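Local coordinates for malonate decarboxylase subunit alpha (Acinetobacter baumannii ATCC 17978, PDB 6MPR) that serves as the alpha subunit of malonate decarboxylase, probably transferring the acyl carrier protein from its acetyl thioester to malonate, which yields malonyl-ACP and acetate, at the interface of chains A and B. Sequence-based numbering; all coordinates share one arbitrary frame. Chains: chain A/B, Malonate decarboxylase subunit alpha.

The interface of chains A and B. Residues chain A 452, 455-456, 460-463; chain B 412, 422.
B:Tyr422, on helix 418-423 of chain B, pushes its side chain into the angle between helix 450-458 of chain A and the loop that follows it. Its CB lies 3.9 Å from A:Ile452 CG2. The tyrosine's CG is anti to its own carbonyl carbon (chi1 -84°), and from there the ring runs along the helix from A:Ile452 towards A:Lys456. One face of the ring is turned to the helix, whose three residues meet it near its rim: CD2 has A:Ile452 CG2 above it, CE2 packs 3.4 Å from CG of A:Lys456, whose aliphatic chain crosses the tyrosine at about a right angle, and A:Ala455 CB is 4.0 Å from CE1. Along the CD1/CE1 edge, the oxygen of A:Leu460 lies in the ring plane by CE1, while A:Pro461 O, near CD1, lies out of the plane on the side away from the helix. At the tip, the phenol OH shares water 1, 2.7 Å from it, with the carbonyl oxygen of A:Leu460; this water also sits in the ring plane and gives the hydroxyl a polar partner beside the lysine methylenes.

The backbone of the same tyrosine is held too: A:Ala463 N donates to B:Tyr422 O at 3.0 Å, so the residue is gripped at both its root and its tip.

Next to it, B:Arg412 reaches the loop with its chain bent at chi3 (62°). Its NH1 donates to A:Pro461 O at 3.0 Å, arriving from above the carbonyl plane, while water 2 links NH2 to that same oxygen over a longer path. The guanidinium also passes A:Leu462, whose CD1 is 3.5 Å from NH1.

This patch of the two-fold interface thus seats an aromatic plug from one subunit against a helix and loop of the other. With its symmetry twin it probably helps fix how the two alpha subunits sit together, if the deposited dimer is the biological one.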
ATOM      1  N   ILE A 452      -5.603  10.330  25.052  1.00 14.16           N
ATOM      2  CA  ILE A 452      -7.053  10.376  25.238  1.00 18.02           C
ATOM      3  C   ILE A 452      -7.508  11.796  25.522  1.00 17.34           C
ATOM      4  O   ILE A 452      -8.444  12.299  24.894  1.00 20.04           O
ATOM      5  CB  ILE A 452      -7.496   9.424  26.359  1.00 19.47           C
ATOM      6  CG1 ILE A 452      -7.075   7.984  26.049  1.00 16.56           C
ATOM      7  CG2 ILE A 452      -8.995   9.552  26.540  1.00 24.62           C
ATOM      8  CD1 ILE A 452      -7.136   7.092  27.267  1.00 22.91           C
ATOM      9  N   ALA A 455      -7.148  14.075  22.492  1.00 17.46           N
ATOM     10  CA  ALA A 455      -8.281  13.913  21.580  1.00 19.71           C
ATOM     11  C   ALA A 455      -9.471  14.757  22.023  1.00 20.34           C
ATOM     12  O   ALA A 455     -10.106  15.431  21.202  1.00 22.82           O
ATOM     13  CB  ALA A 455      -8.675  12.437  21.480  1.00 17.31           C
ATOM     14  N   LYS A 456      -9.785  14.739  23.323  1.00 22.07           N
ATOM     15  CA  LYS A 456     -10.886  15.555  23.838  1.00 26.25           C
ATOM     16  C   LYS A 456     -10.623  17.039  23.620  1.00 32.14           C
ATOM     17  O   LYS A 456     -11.503  17.777  23.163  1.00 29.85           O
ATOM     18  CB  LYS A 456     -11.100  15.272  25.326  1.00 31.78           C
ATOM     19  CG  LYS A 456     -11.611  13.877  25.608  1.00 29.47           C
ATOM     20  CD  LYS A 456     -11.371  13.444  27.050  1.00 36.01           C
ATOM     21  CE  LYS A 456     -12.258  14.190  28.024  1.00 40.62           C
ATOM     22  NZ  LYS A 456     -12.138  13.615  29.394  1.00 49.28           N
ATOM     23  N   LEU A 460     -10.846  15.448  18.499  1.00 23.74           N
ATOM     24  CA  LEU A 460     -10.718  14.288  17.630  1.00 18.97           C
ATOM     25  C   LEU A 460     -11.606  13.156  18.131  1.00 21.39           C
ATOM     26  O   LEU A 460     -11.779  12.997  19.340  1.00 21.62           O
ATOM     27  CB  LEU A 460      -9.274  13.789  17.596  1.00 19.39           C
ATOM     28  CG  LEU A 460      -8.210  14.817  17.222  1.00 25.29           C
ATOM     29  CD1 LEU A 460      -6.838  14.269  17.586  1.00 26.58           C
ATOM     30  CD2 LEU A 460      -8.307  15.096  15.738  1.00 17.25           C
ATOM     31  N   PRO A 461     -12.176  12.332  17.244  1.00 23.27           N
ATOM     32  CA  PRO A 461     -13.039  11.245  17.732  1.00 25.12           C
ATOM     33  C   PRO A 461     -12.281  10.078  18.352  1.00 22.46           C
ATOM     34  O   PRO A 461     -12.856   9.374  19.190  1.00 22.97           O
ATOM     35  CB  PRO A 461     -13.807  10.820  16.475  1.00 27.04           C
ATOM     36  CG  PRO A 461     -12.894  11.205  15.347  1.00 25.92           C
ATOM     37  CD  PRO A 461     -12.258  12.486  15.780  1.00 21.36           C
ATOM     38  N   LEU A 462     -11.025   9.848  17.979  1.00 18.04           N
ATOM     39  CA  LEU A 462     -10.229   8.755  18.521  1.00 21.66           C
ATOM     40  C   LEU A 462      -8.998   9.316  19.218  1.00 18.77           C
ATOM     41  O   LEU A 462      -8.431  10.318  18.778  1.00 17.99           O
ATOM     42  CB  LEU A 462      -9.779   7.773  17.417  1.00 23.51           C
ATOM     43  CG  LEU A 462     -10.710   6.627  17.004  1.00 23.51           C
ATOM     44  CD1 LEU A 462     -11.925   7.142  16.309  1.00 22.15           C
ATOM     45  CD2 LEU A 462      -9.964   5.643  16.099  1.00 21.60           C
ATOM     46  N   ALA A 463      -8.582   8.667  20.299  1.00 17.14           N
ATOM     47  CA  ALA A 463      -7.270   8.963  20.855  1.00 20.58           C
ATOM     48  C   ALA A 463      -6.226   8.733  19.767  1.00 18.42           C
ATOM     49  O   ALA A 463      -6.264   7.698  19.102  1.00 18.72           O
ATOM     50  CB  ALA A 463      -6.977   8.068  22.058  1.00 17.21           C
TER
ATOM     51  N   ARG B 412     -17.222   1.300  14.859  1.00 19.47           N
ATOM     52  CA  ARG B 412     -16.588   1.239  16.170  1.00 15.34           C
ATOM     53  C   ARG B 412     -17.604   0.814  17.223  1.00 23.10           C
ATOM     54  O   ARG B 412     -18.747   1.273  17.229  1.00 24.03           O
ATOM     55  CB  ARG B 412     -15.990   2.603  16.530  1.00 21.18           C
ATOM     56  CG  ARG B 412     -15.397   2.675  17.939  1.00 23.68           C
ATOM     57  CD  ARG B 412     -14.642   3.982  18.204  1.00 24.75           C
ATOM     58  NE  ARG B 412     -15.494   5.168  18.122  1.00 23.57           N
ATOM     59  CZ  ARG B 412     -15.130   6.377  18.539  1.00 25.05           C
ATOM     60  NH1 ARG B 412     -13.934   6.556  19.088  1.00 26.37           N
ATOM     61  NH2 ARG B 412     -15.963   7.406  18.417  1.00 22.89           N
ATOM     62  N   TYR B 422     -12.676   6.183  23.298  1.00 16.52           N
ATOM     63  CA  TYR B 422     -11.540   6.854  22.665  1.00 15.88           C
ATOM     64  C   TYR B 422     -10.437   5.871  22.280  1.00 15.69           C
ATOM     65  O   TYR B 422      -9.716   6.102  21.298  1.00 14.55           O
ATOM     66  CB  TYR B 422     -10.970   7.929  23.590  1.00 16.53           C
ATOM     67  CG  TYR B 422     -11.701   9.253  23.505  1.00 18.45           C
ATOM     68  CD1 TYR B 422     -11.732   9.967  22.317  1.00 20.48           C
ATOM     69  CD2 TYR B 422     -12.348   9.786  24.607  1.00 23.19           C
ATOM     70  CE1 TYR B 422     -12.386  11.184  22.223  1.00 23.21           C
ATOM     71  CE2 TYR B 422     -13.009  10.996  24.523  1.00 26.15           C
ATOM     72  CZ  TYR B 422     -13.025  11.693  23.324  1.00 27.56           C
ATOM     73  OH  TYR B 422     -13.683  12.908  23.238  1.00 26.00           O
TER
HETATM   74  O   HOH W   1     -13.342  14.349  21.000  1.00 21.43           O
HETATM   75  O   HOH W   2     -15.308   9.738  20.627  1.00 26.41           O